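Long-range contacts in putative streptothricin acetyltransferase (Bacillus anthracis, PDB 3PP9), which probably inactivates streptothricin-type antibiotics by transferring an acetyl group to them from the acetyl coenzyme A that it binds: residues 137-143 with 176-182; 103-108 with 120-124. Where two conformers were deposited one is given. Residues are numbered along the deposited sequence.

Contact 1: 137-143 with 176-182. With K (potassium ion), chain F; ACO (acetyl coenzyme *a), chain D.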
loop_
_atom_site.group_PDB
_atom_site.type_symbol
_atom_site.label_atom_id
_atom_site.label_comp_id
_atom_site.label_asym_id
_atom_site.label_seq_id
_atom_site.Cartn_x
_atom_site.Cartn_y
_atom_site.Cartn_z
ATOM N N ILE A 137 -2.709 -6.378 13.254
ATOM C CA ILE A 137 -3.755 -5.827 12.412
ATOM C C ILE A 137 -3.286 -4.454 11.962
ATOM O O ILE A 137 -2.596 -3.753 12.696
ATOM C CB ILE A 137 -5.057 -5.596 13.166
ATOM C CG1 ILE A 137 -5.541 -6.833 13.891
ATOM C CG2 ILE A 137 -6.118 -5.066 12.211
ATOM C CD1 ILE A 137 -6.804 -6.559 14.698
HETATM N N MSE A 138 -3.646 -4.065 10.753
HETATM C CA MSE A 138 -3.259 -2.750 10.229
HETATM C C MSE A 138 -4.349 -2.191 9.358
HETATM O O MSE A 138 -5.286 -2.899 8.980
HETATM C CB MSE A 138 -2.002 -2.854 9.388
HETATM C CG MSE A 138 -2.194 -3.778 8.215
HETATM SE SE MSE A 138 -0.655 -3.993 7.081
HETATM C CE MSE A 138 -0.570 -2.422 6.113
ATOM N N LEU A 139 -4.203 -0.912 9.022
ATOM C CA LEU A 139 -5.174 -0.250 8.163
ATOM C C LEU A 139 -4.618 1.078 7.693
ATOM O O LEU A 139 -3.542 1.494 8.107
ATOM C CB LEU A 139 -6.510 -0.060 8.902
ATOM C CG LEU A 139 -6.645 0.799 10.168
ATOM C CD1 LEU A 139 -5.933 0.236 11.353
ATOM C CD2 LEU A 139 -6.308 2.284 9.960
ATOM N N GLU A 140 -5.316 1.676 6.730
ATOM C CA GLU A 140 -4.970 2.983 6.199
ATOM C C GLU A 140 -6.169 3.866 6.399
ATOM O O GLU A 140 -7.313 3.413 6.286
ATOM C CB GLU A 140 -4.658 2.936 4.699
ATOM C CG GLU A 140 -4.328 4.300 4.054
ATOM C CD GLU A 140 -5.533 5.233 3.784
ATOM O OE1 GLU A 140 -6.703 4.837 3.981
ATOM O OE2 GLU A 140 -5.294 6.371 3.331
ATOM N N THR A 141 -5.897 5.113 6.744
ATOM C CA THR A 141 -6.930 6.112 6.894
ATOM C C THR A 141 -6.299 7.402 6.335
ATOM O O THR A 141 -5.140 7.388 5.913
ATOM C CB THR A 141 -7.526 6.163 8.354
ATOM O OG1 THR A 141 -8.666 7.052 8.403
ATOM C CG2 THR A 141 -6.478 6.544 9.381
ATOM N N GLN A 142 -7.092 8.468 6.210
ATOM C CA GLN A 142 -6.626 9.762 5.689
ATOM C C GLN A 142 -6.423 10.661 6.906
ATOM O O GLN A 142 -7.108 10.496 7.928
ATOM C CB GLN A 142 -7.622 10.430 4.750
ATOM C CG GLN A 142 -7.854 9.698 3.451
ATOM C CD GLN A 142 -8.706 10.486 2.461
ATOM O OE1 GLN A 142 -8.696 11.721 2.443
ATOM N NE2 GLN A 142 -9.421 9.768 1.605
ATOM N N ASN A 143 -5.522 11.631 6.775
ATOM C CA ASN A 143 -5.205 12.545 7.856
ATOM C C ASN A 143 -6.373 13.473 8.203
ATOM O O ASN A 143 -6.351 14.086 9.247
ATOM C CB ASN A 143 -3.939 13.362 7.600
ATOM C CG ASN A 143 -4.108 14.371 6.505
ATOM O OD1 ASN A 143 -4.753 14.098 5.496
ATOM N ND2 ASN A 143 -3.479 15.541 6.662
ATOM N N GLU A 176 -4.382 15.616 0.678
ATOM C CA GLU A 176 -4.773 14.503 1.537
ATOM C C GLU A 176 -3.546 13.627 1.807
ATOM O O GLU A 176 -2.770 13.386 0.882
ATOM C CB GLU A 176 -5.829 13.680 0.794
ATOM C CG GLU A 176 -7.006 14.520 0.326
ATOM C CD GLU A 176 -8.015 13.765 -0.523
ATOM O OE1 GLU A 176 -7.747 12.612 -0.907
ATOM O OE2 GLU A 176 -9.083 14.341 -0.812
ATOM N N VAL A 177 -3.374 13.151 3.045
ATOM C CA VAL A 177 -2.227 12.305 3.392
ATOM C C VAL A 177 -2.724 10.967 3.914
ATOM O O VAL A 177 -3.632 10.916 4.746
ATOM C CB VAL A 177 -1.363 12.963 4.499
ATOM C CG1 VAL A 177 -0.128 12.127 4.837
ATOM C CG2 VAL A 177 -0.936 14.405 4.098
ATOM N N ALA A 178 -2.156 9.877 3.404
ATOM C CA ALA A 178 -2.500 8.537 3.874
ATOM C C ALA A 178 -1.686 8.257 5.125
ATOM O O ALA A 178 -0.487 8.565 5.174
ATOM C CB ALA A 178 -2.137 7.489 2.805
ATOM N N ILE A 179 -2.333 7.687 6.140
ATOM C CA ILE A 179 -1.687 7.333 7.392
ATOM C C ILE A 179 -1.897 5.835 7.607
ATOM O O ILE A 179 -3.021 5.338 7.519
ATOM C CB ILE A 179 -2.230 8.116 8.598
ATOM C CG1 ILE A 179 -2.108 9.623 8.352
ATOM C CG2 ILE A 179 -1.475 7.717 9.862
ATOM C CD1 ILE A 179 -2.622 10.487 9.507
ATOM N N TYR A 180 -0.811 5.129 7.877
ATOM C CA TYR A 180 -0.862 3.666 8.091
ATOM C C TYR A 180 -0.701 3.335 9.586
ATOM O O TYR A 180 0.290 3.716 10.208
ATOM C CB TYR A 180 0.175 3.001 7.193
ATOM C CG TYR A 180 -0.071 3.409 5.759
ATOM C CD1 TYR A 180 -0.978 2.736 4.970
ATOM C CD2 TYR A 180 0.579 4.507 5.222
ATOM C CE1 TYR A 180 -1.212 3.144 3.647
ATOM C CE2 TYR A 180 0.353 4.909 3.918
ATOM C CZ TYR A 180 -0.541 4.238 3.150
ATOM O OH TYR A 180 -0.733 4.677 1.856
ATOM N N TRP A 181 -1.702 2.640 10.131
ATOM C CA TRP A 181 -1.775 2.312 11.556
ATOM C C TRP A 181 -1.599 0.832 11.756
ATOM O O TRP A 181 -2.118 0.043 10.971
ATOM C CB TRP A 181 -3.130 2.732 12.126
ATOM C CG TRP A 181 -3.398 4.210 12.160
ATOM C CD1 TRP A 181 -3.916 4.972 11.154
ATOM C CD2 TRP A 181 -3.219 5.083 13.280
ATOM N NE1 TRP A 181 -4.057 6.276 11.580
ATOM C CE2 TRP A 181 -3.641 6.369 12.880
ATOM C CE3 TRP A 181 -2.739 4.907 14.579
ATOM C CZ2 TRP A 181 -3.575 7.469 13.737
ATOM C CZ3 TRP A 181 -2.689 5.983 15.426
ATOM C CH2 TRP A 181 -3.106 7.263 14.999
ATOM N N TYR A 182 -0.904 0.487 12.839
ATOM C CA TYR A 182 -0.556 -0.881 13.171
ATOM C C TYR A 182 -0.772 -1.251 14.619
ATOM O O TYR A 182 -0.470 -0.470 15.506
ATOM C CB TYR A 182 0.958 -1.069 12.902
ATOM C CG TYR A 182 1.304 -0.895 11.442
ATOM C CD1 TYR A 182 1.359 -1.980 10.583
ATOM C CD2 TYR A 182 1.514 0.366 10.905
ATOM C CE1 TYR A 182 1.618 -1.808 9.221
ATOM C CE2 TYR A 182 1.772 0.536 9.545
ATOM C CZ TYR A 182 1.860 -0.555 8.725
ATOM O OH TYR A 182 2.076 -0.353 7.373
HETATM K K K F . -10.416 7.750 6.122
HETATM N N1A ACO D . -13.026 11.389 18.695
HETATM C C2A ACO D . -12.250 10.985 19.717
HETATM N N3A ACO D . -12.284 9.740 20.216
HETATM C C4A ACO D . -13.131 8.822 19.684
HETATM C C5A ACO D . -14.016 9.207 18.583
HETATM C C6A ACO D . -13.930 10.583 18.099
HETATM N N6A ACO D . -14.728 10.973 17.086
HETATM N N7A ACO D . -14.750 8.137 18.259
HETATM C C8A ACO D . -14.376 7.137 19.088
HETATM N N9A ACO D . -13.407 7.546 19.928
HETATM C C1B ACO D . -12.780 6.777 21.015
HETATM C C2B ACO D . -13.832 6.621 22.116
HETATM O O2B ACO D . -13.923 7.722 23.031
HETATM C C3B ACO D . -13.420 5.343 22.796
HETATM O O3B ACO D . -12.439 5.640 23.780
HETATM P P3B ACO D . -12.413 4.940 25.226
HETATM O O7A ACO D . -12.201 3.469 24.933
HETATM O O8A ACO D . -13.765 5.279 25.798
HETATM O O9A ACO D . -11.234 5.634 25.879
HETATM C C4B ACO D . -12.794 4.530 21.680
HETATM O O4B ACO D . -12.402 5.454 20.652
HETATM C C5B ACO D . -13.772 3.496 21.134
HETATM O O5B ACO D . -14.828 4.187 20.462
HETATM P P1A ACO D . -16.156 3.413 20.008
HETATM O O1A ACO D . -17.355 4.045 20.676
HETATM O O2A ACO D . -15.896 1.947 20.191
HETATM O O3A ACO D . -16.148 3.785 18.433
HETATM P P2A ACO D . -17.405 3.818 17.450
HETATM O O4A ACO D . -17.858 5.249 17.445
HETATM O O5A ACO D . -18.405 2.734 17.742
HETATM O O6A ACO D . -16.747 3.429 16.027
HETATM C CBP ACO D . -15.754 4.291 14.015
HETATM C CCP ACO D . -15.608 4.105 15.519
HETATM C CDP ACO D . -14.467 4.894 13.469
HETATM C CEP ACO D . -16.018 2.937 13.360
HETATM C CAP ACO D . -16.936 5.223 13.716
HETATM O OAP ACO D . -16.598 6.573 14.134
HETATM C C9P ACO D . -17.306 5.298 12.262
HETATM O O9P ACO D . -17.973 4.440 11.738
HETATM N N8P ACO D . -16.890 6.350 11.545
HETATM C C7P ACO D . -17.245 6.550 10.138
HETATM C C6P ACO D . -16.610 5.553 9.204
HETATM C C5P ACO D . -15.117 5.618 9.362
HETATM O O5P ACO D . -14.533 6.680 9.472
HETATM N N4P ACO D . -14.474 4.472 9.377
HETATM C C3P ACO D . -13.034 4.353 9.510
HETATM C C2P ACO D . -12.444 4.615 8.125
HETATM S S1P ACO D . -10.788 3.977 7.974
HETATM C C ACO D . -11.052 2.325 7.735
HETATM O O ACO D . -12.179 1.876 7.735
HETATM C CH3 ACO D . -9.877 1.431 7.542
HETATM O O HOH W 1 -8.857 6.550 3.930
HETATM O O HOH W 2 -11.244 10.813 5.127
#
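In the C-terminal half of a GNAT acetyltransferase sheet, one antiparallel ladder serves both fold and cofactor site. Strands 137-142 and 178-182 run at 150° and are held by backbone hydrogen bonds: Leu139 N to Trp181 O and Trp181 N to Leu139 O, each 3.0 Å, then Thr141 N to Ile179 O at 3.0 Å and Ile179 N to Thr141 O at 2.8 Å. Past the strand end Asn143 N donates to Val177 O (2.9 Å) while Asn143 OD1 accepts from Val177 N (3.0 Å). Side chains alternate. On one face Leu139 CD2 lies 3.8 Å from Trp181 CD1; on the other, the selenium (SE) of Met138, a selenomethionine, makes a Met-aromatic contact 5.0 Å from the Tyr182 ring centroid. Glu140 OE2 is hydrogen-bonded to Tyr167 OH, and Tyr182 OH to Asp163 OD2 of the second subunit. Thr141 OG1 binds the potassium ion directly (3.0 Å), as does Asn145, and Glu140 OE1 reaches it through water 1. Glu140 O, not used across this ladder, faces the cofactor's CH3 at 3.5 Å. Thus a backbone carbonyl, Leu139 CB and a threonine hydroxyl meet the thioester end.

Contact 2: 103-108 with 120-124. With ACO (acetyl coenzyme *a), chain D.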
loop_
_atom_site.group_PDB
_atom_site.type_symbol
_atom_site.label_atom_id
_atom_site.label_comp_id
_atom_site.label_asym_id
_atom_site.label_seq_id
_atom_site.Cartn_x
_atom_site.Cartn_y
_atom_site.Cartn_z
ATOM N N ILE A 103 -7.756 -4.075 7.848
ATOM C CA ILE A 103 -9.125 -3.591 7.926
ATOM C C ILE A 103 -9.416 -2.762 6.684
ATOM O O ILE A 103 -8.905 -1.659 6.526
ATOM C CB ILE A 103 -9.361 -2.720 9.166
ATOM C CG1 ILE A 103 -9.013 -3.467 10.454
ATOM C CG2 ILE A 103 -10.830 -2.219 9.147
ATOM C CD1 ILE A 103 -9.101 -2.594 11.724
ATOM N N GLU A 104 -10.246 -3.307 5.807
ATOM C CA GLU A 104 -10.637 -2.629 4.589
ATOM C C GLU A 104 -11.653 -1.539 4.882
ATOM O O GLU A 104 -11.671 -0.512 4.188
ATOM C CB GLU A 104 -11.264 -3.618 3.624
ATOM C CG GLU A 104 -10.293 -4.643 3.072
ATOM C CD GLU A 104 -9.344 -4.093 2.035
ATOM O OE1 GLU A 104 -9.488 -2.933 1.602
ATOM O OE2 GLU A 104 -8.441 -4.841 1.636
ATOM N N ASP A 105 -12.502 -1.776 5.895
ATOM C CA ASP A 105 -13.540 -0.830 6.287
ATOM C C ASP A 105 -14.114 -1.215 7.625
ATOM O O ASP A 105 -14.324 -2.407 7.891
ATOM C CB ASP A 105 -14.675 -0.866 5.227
ATOM C CG ASP A 105 -15.851 0.099 5.497
ATOM O OD1 ASP A 105 -16.022 0.634 6.604
ATOM O OD2 ASP A 105 -16.675 0.285 4.533
ATOM N N ILE A 106 -14.267 -0.226 8.491
ATOM C CA ILE A 106 -14.965 -0.421 9.752
ATOM C C ILE A 106 -15.969 0.722 9.779
ATOM O O ILE A 106 -15.610 1.883 9.566
ATOM C CB ILE A 106 -14.100 -0.502 11.015
ATOM C CG1 ILE A 106 -15.004 -0.674 12.257
ATOM C CG2 ILE A 106 -13.202 0.763 11.178
ATOM C CD1 ILE A 106 -14.264 -0.817 13.582
ATOM N N THR A 107 -17.235 0.382 9.983
ATOM C CA THR A 107 -18.277 1.391 10.042
ATOM C C THR A 107 -19.297 1.084 11.111
ATOM O O THR A 107 -19.750 -0.045 11.241
ATOM C CB THR A 107 -19.058 1.488 8.723
ATOM O OG1 THR A 107 -18.205 1.992 7.682
ATOM C CG2 THR A 107 -20.257 2.443 8.847
ATOM N N VAL A 108 -19.632 2.109 11.891
ATOM C CA VAL A 108 -20.709 2.028 12.859
ATOM C C VAL A 108 -21.723 3.092 12.378
ATOM O O VAL A 108 -21.350 4.242 12.059
ATOM C CB VAL A 108 -20.243 2.271 14.307
ATOM C CG1 VAL A 108 -21.446 2.451 15.254
ATOM C CG2 VAL A 108 -19.363 1.114 14.769
ATOM N N ARG A 120 -15.740 -3.127 20.009
ATOM C CA ARG A 120 -16.150 -4.545 20.008
ATOM C C ARG A 120 -15.843 -5.182 18.642
ATOM O O ARG A 120 -15.468 -6.341 18.567
ATOM C CB ARG A 120 -17.637 -4.697 20.358
ATOM C CG ARG A 120 -17.985 -4.468 21.804
ATOM C CD ARG A 120 -17.632 -5.687 22.648
ATOM N NE ARG A 120 -18.373 -6.861 22.169
ATOM C CZ ARG A 120 -19.607 -7.199 22.540
ATOM N NH1 ARG A 120 -20.283 -6.471 23.429
ATOM N NH2 ARG A 120 -20.174 -8.281 22.018
ATOM N N LEU A 121 -16.004 -4.422 17.559
ATOM C CA LEU A 121 -15.687 -4.943 16.220
ATOM C C LEU A 121 -14.172 -5.209 16.114
ATOM O O LEU A 121 -13.772 -6.240 15.580
ATOM C CB LEU A 121 -16.198 -4.033 15.116
ATOM C CG LEU A 121 -17.701 -4.039 14.925
ATOM C CD1 LEU A 121 -18.156 -2.820 14.113
ATOM C CD2 LEU A 121 -18.178 -5.308 14.244
ATOM N N ILE A 122 -13.370 -4.292 16.638
ATOM C CA ILE A 122 -11.918 -4.421 16.647
ATOM C C ILE A 122 -11.528 -5.651 17.475
ATOM O O ILE A 122 -10.671 -6.438 17.074
ATOM C CB ILE A 122 -11.222 -3.140 17.170
ATOM C CG1 ILE A 122 -11.393 -1.983 16.185
ATOM C CG2 ILE A 122 -9.713 -3.373 17.398
ATOM C CD1 ILE A 122 -10.758 -2.188 14.809
ATOM N N ALA A 123 -12.168 -5.846 18.629
ATOM C CA ALA A 123 -11.852 -7.010 19.450
ATOM C C ALA A 123 -12.079 -8.289 18.662
ATOM O O ALA A 123 -11.259 -9.218 18.713
ATOM C CB ALA A 123 -12.670 -7.012 20.713
ATOM N N GLN A 124 -13.183 -8.365 17.918
ATOM C CA GLN A 124 -13.445 -9.555 17.134
ATOM C C GLN A 124 -12.425 -9.718 16.009
ATOM O O GLN A 124 -12.043 -10.830 15.676
ATOM C CB GLN A 124 -14.868 -9.561 16.572
ATOM C CG GLN A 124 -15.211 -10.802 15.769
ATOM C CD GLN A 124 -15.190 -12.071 16.585
ATOM O OE1 GLN A 124 -15.915 -12.185 17.567
ATOM N NE2 GLN A 124 -14.390 -13.055 16.161
HETATM N N1A ACO D . -13.026 11.389 18.695
HETATM C C2A ACO D . -12.250 10.985 19.717
HETATM N N3A ACO D . -12.284 9.740 20.216
HETATM C C4A ACO D . -13.131 8.822 19.684
HETATM C C5A ACO D . -14.016 9.207 18.583
HETATM C C6A ACO D . -13.930 10.583 18.099
HETATM N N6A ACO D . -14.728 10.973 17.086
HETATM N N7A ACO D . -14.750 8.137 18.259
HETATM C C8A ACO D . -14.376 7.137 19.088
HETATM N N9A ACO D . -13.407 7.546 19.928
HETATM C C1B ACO D . -12.780 6.777 21.015
HETATM C C2B ACO D . -13.832 6.621 22.116
HETATM O O2B ACO D . -13.923 7.722 23.031
HETATM C C3B ACO D . -13.420 5.343 22.796
HETATM O O3B ACO D . -12.439 5.640 23.780
HETATM P P3B ACO D . -12.413 4.940 25.226
HETATM O O7A ACO D . -12.201 3.469 24.933
HETATM O O8A ACO D . -13.765 5.279 25.798
HETATM O O9A ACO D . -11.234 5.634 25.879
HETATM C C4B ACO D . -12.794 4.530 21.680
HETATM O O4B ACO D . -12.402 5.454 20.652
HETATM C C5B ACO D . -13.772 3.496 21.134
HETATM O O5B ACO D . -14.828 4.187 20.462
HETATM P P1A ACO D . -16.156 3.413 20.008
HETATM O O1A ACO D . -17.355 4.045 20.676
HETATM O O2A ACO D . -15.896 1.947 20.191
HETATM O O3A ACO D . -16.148 3.785 18.433
HETATM P P2A ACO D . -17.405 3.818 17.450
HETATM O O4A ACO D . -17.858 5.249 17.445
HETATM O O5A ACO D . -18.405 2.734 17.742
HETATM O O6A ACO D . -16.747 3.429 16.027
HETATM C CBP ACO D . -15.754 4.291 14.015
HETATM C CCP ACO D . -15.608 4.105 15.519
HETATM C CDP ACO D . -14.467 4.894 13.469
HETATM C CEP ACO D . -16.018 2.937 13.360
HETATM C CAP ACO D . -16.936 5.223 13.716
HETATM O OAP ACO D . -16.598 6.573 14.134
HETATM C C9P ACO D . -17.306 5.298 12.262
HETATM O O9P ACO D . -17.973 4.440 11.738
HETATM N N8P ACO D . -16.890 6.350 11.545
HETATM C C7P ACO D . -17.245 6.550 10.138
HETATM C C6P ACO D . -16.610 5.553 9.204
HETATM C C5P ACO D . -15.117 5.618 9.362
HETATM O O5P ACO D . -14.533 6.680 9.472
HETATM N N4P ACO D . -14.474 4.472 9.377
HETATM C C3P ACO D . -13.034 4.353 9.510
HETATM C C2P ACO D . -12.444 4.615 8.125
HETATM S S1P ACO D . -10.788 3.977 7.974
HETATM C C ACO D . -11.052 2.325 7.735
HETATM O O ACO D . -12.179 1.876 7.735
HETATM C CH3 ACO D . -9.877 1.431 7.542
#
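In the beta-alpha-beta unit formed by strand 101-108, helix 117-131 and strand 136-142, the first strand and the helix meet here through aliphatic side chains. No hydrogen bond crosses between 103-108 and 120-124; the axes of strand 105-108 and helix 120-124 stay 10.1 Å apart, at 147°, and side chains fill the gap. Ile106 is fully extended, chi1 and chi2 both t, so that its CD1 reaches far enough to touch Leu121 CB at 4.1 Å and Ile122 CD1 at 4.0 Å. Ile122 adopts the bent m, m rotamer: its CA-to-CB bond points sideways, yet the fold at chi2 brings its CD1 back to within 3.5 Å of Ile103 CD1, whose own side chain is m, t. Leu121, m, t, points toward the strand and sends CD1 along it to Val108 CG2, 4.2 Å away. Phe151 of helix 146-154 touches both Ile106 and Ile122, and Ile8 lies against Leu121. Thr107 instead turns away from the helix, its OG1 donating to Asp105 OD1 at 2.8 Å. One edge of the strand pairs with strand 86-95; on the other, as in the GNAT family, the backbone pairs with the pantetheine arm: Ile106 N donates to the thioester O at 3.1 Å, N4P to Ile106 O at 2.8 Å, and Val108 N to O9P at 2.9 Å.

Both contacts are buried, but they build the core differently. Contact 1 pairs two strands within the sheet through main-chain hydrogen bonds; contact 2 lays a helix against that sheet by aliphatic packing, burying 197 Å² against 689 Å². They meet where strands 101-108 and 136-142 run side by side: Ile103 N lies 3.0 Å from Met138 O, a probable hydrogen bond, and Ile137 CG2 packs on Ile103 CG1 at 3.7 Å. Helix 117-131 leads along the chain into strand 136-142, so contact 2 is complete in sequence before the first strand of contact 1 begins. Both touch acetyl coenzyme A, and the second subunit approaches contact 1 but does not touch contact 2.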